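EEF1A lysine and N-terminal methyltransferase (Homo sapiens, PDB 5WCJ) methylates elongation factor 1-alpha at its N-terminal glycine through its C-terminal domain, the part in this structure, and at a lysine through its N-terminal domain. Local coordinates at residues A[20-25]-A[161-166]. Residues are numbered along the deposited sequence; the frame is centred on the assembly and turned at random. Where two conformers were deposited one is given.
Sequences CEHHKA and ILNLVC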
loop_
_atom_site.group_PDB
_atom_site.type_symbol
_atom_site.label_atom_id
_atom_site.label_comp_id
_atom_site.label_asym_id
_atom_site.label_seq_id
_atom_site.Cartn_x
_atom_site.Cartn_y
_atom_site.Cartn_z
ATOM N N CYS A 20 -6.651 5.462 11.309
ATOM C CA CYS A 20 -6.168 6.855 11.303
ATOM C C CYS A 20 -6.407 7.496 9.933
ATOM O O CYS A 20 -6.676 6.798 8.929
ATOM C CB CYS A 20 -4.686 6.949 11.676
ATOM S SG CYS A 20 -3.502 6.541 10.371
ATOM N N GLU A 21 -6.304 8.819 9.897
ATOM C CA GLU A 21 -6.699 9.569 8.709
ATOM C C GLU A 21 -5.825 9.278 7.496
ATOM O O GLU A 21 -6.359 9.158 6.406
ATOM C CB GLU A 21 -6.774 11.082 8.983
ATOM C CG GLU A 21 -8.014 11.502 9.751
ATOM C CD GLU A 21 -9.312 11.207 9.001
ATOM O OE1 GLU A 21 -9.527 11.769 7.904
ATOM O OE2 GLU A 21 -10.126 10.411 9.514
ATOM N N HIS A 22 -4.508 9.129 7.666
ATOM C CA HIS A 22 -3.682 8.851 6.486
ATOM C C HIS A 22 -3.899 7.421 5.999
ATOM O O HIS A 22 -3.865 7.179 4.794
ATOM C CB HIS A 22 -2.217 9.270 6.641
ATOM C CG HIS A 22 -1.329 8.264 7.308
ATOM N ND1 HIS A 22 -1.087 8.271 8.664
ATOM C CD2 HIS A 22 -0.554 7.281 6.791
ATOM C CE1 HIS A 22 -0.241 7.298 8.961
ATOM N NE2 HIS A 22 0.103 6.685 7.842
ATOM N N HIS A 23 -4.203 6.497 6.907
ATOM C CA HIS A 23 -4.566 5.132 6.468
ATOM C C HIS A 23 -5.844 5.069 5.665
ATOM O O HIS A 23 -5.887 4.398 4.627
ATOM C CB HIS A 23 -4.584 4.153 7.640
ATOM C CG HIS A 23 -3.220 3.794 8.125
ATOM N ND1 HIS A 23 -2.996 3.247 9.369
ATOM C CD2 HIS A 23 -2.001 3.906 7.535
ATOM C CE1 HIS A 23 -1.700 3.028 9.522
ATOM N NE2 HIS A 23 -1.071 3.428 8.429
ATOM N N LYS A 24 -6.889 5.766 6.118
ATOM C CA LYS A 24 -8.132 5.872 5.338
ATOM C C LYS A 24 -7.893 6.409 3.929
ATOM O O LYS A 24 -8.445 5.898 2.956
ATOM C CB LYS A 24 -9.129 6.789 6.046
ATOM C CG LYS A 24 -9.682 6.242 7.351
ATOM C CD LYS A 24 -10.512 7.310 8.045
ATOM C CE LYS A 24 -11.212 6.771 9.283
ATOM N NZ LYS A 24 -11.450 7.861 10.272
ATOM N N ALA A 25 -7.063 7.435 3.821
ATOM C CA ALA A 25 -6.671 7.980 2.505
ATOM C C ALA A 25 -5.908 6.987 1.624
ATOM O O ALA A 25 -6.140 6.936 0.412
ATOM C CB ALA A 25 -5.853 9.240 2.698
ATOM N N ILE A 161 1.025 3.540 -3.947
ATOM C CA ILE A 161 0.465 4.494 -3.001
ATOM C C ILE A 161 1.534 4.787 -1.982
ATOM O O ILE A 161 2.046 3.847 -1.345
ATOM C CB ILE A 161 -0.796 3.943 -2.325
ATOM C CG1 ILE A 161 -1.820 3.486 -3.389
ATOM C CG2 ILE A 161 -1.343 4.943 -1.318
ATOM C CD1 ILE A 161 -3.046 2.778 -2.836
ATOM N N LEU A 162 1.843 6.070 -1.795
ATOM C CA LEU A 162 2.946 6.502 -0.953
ATOM C C LEU A 162 2.468 7.509 0.099
ATOM O O LEU A 162 1.815 8.477 -0.264
ATOM C CB LEU A 162 3.962 7.201 -1.867
ATOM C CG LEU A 162 5.179 7.878 -1.266
ATOM C CD1 LEU A 162 6.103 6.810 -0.702
ATOM C CD2 LEU A 162 5.881 8.717 -2.310
ATOM N N ASN A 163 2.838 7.287 1.353
ATOM C CA ASN A 163 2.648 8.245 2.430
ATOM C C ASN A 163 3.916 9.094 2.430
ATOM O O ASN A 163 4.999 8.560 2.676
ATOM C CB ASN A 163 2.470 7.514 3.749
ATOM C CG ASN A 163 2.379 8.444 4.955
ATOM O OD1 ASN A 163 2.020 9.600 4.831
ATOM N ND2 ASN A 163 2.696 7.909 6.148
ATOM N N LEU A 164 3.783 10.404 2.165
ATOM C CA LEU A 164 4.935 11.344 2.068
ATOM C C LEU A 164 4.854 12.466 3.104
ATOM O O LEU A 164 3.823 13.141 3.224
ATOM C CB LEU A 164 4.974 11.964 0.684
ATOM C CG LEU A 164 6.044 13.021 0.337
ATOM C CD1 LEU A 164 7.395 12.332 0.227
ATOM C CD2 LEU A 164 5.695 13.683 -0.977
ATOM N N VAL A 165 5.930 12.638 3.859
ATOM C CA VAL A 165 6.123 13.833 4.691
ATOM C C VAL A 165 7.416 14.456 4.217
ATOM O O VAL A 165 8.469 13.855 4.372
ATOM C CB VAL A 165 6.225 13.514 6.169
ATOM C CG1 VAL A 165 6.574 14.791 6.959
ATOM C CG2 VAL A 165 4.915 12.895 6.683
ATOM N N CYS A 166 7.346 15.638 3.622
ATOM C CA CYS A 166 8.550 16.319 3.204
ATOM C C CYS A 166 8.356 17.822 3.403
ATOM O O CYS A 166 7.679 18.463 2.600
ATOM C CB CYS A 166 8.853 15.957 1.767
ATOM S SG CYS A 166 10.492 16.458 1.207
#
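Asn163 meets His22 through its amide alone, and this one pair carries the contact between residues 161-166 and residues 20-25. Before it on the strand, Ile161 packs on Ile198 of strand 197-202, which Ala25 of the helix also touches, and Leu162 packs on helix 169-182. At Asn163 the CG lies anti to the backbone N (chi1 175°), which sets the amide beside the His22 ring. Its ND2 stands 3.3 Å from His22 NE2 and 3.4 Å from His22 CD2, meeting the imidazole obliquely, with amide and ring planes 24° apart. The two nitrogens are not bonded to each other; both hydrogen-bond to Asp124 OD1, so the carboxylate oxygen ties helix and strand together, while Asn163 OD1 takes a bond from Asn196. Cutting His22 back to an alanine would probably cost Asp124 OD1 its imidazole partner and open a gap beside the Asn163 amide. His23 bonds the other oxygen, Asp124 OD2. The His22 side chain lies about 5 Å from the bound S-adenosyl-L-homocysteine, which places the cluster beside the cofactor pocket of this Rossmann-like methyltransferase fold. Helix 21-28 thus meets strand 158-164 through a single pair, where that strand runs between parallel strand 118-123 and antiparallel strand 197-202.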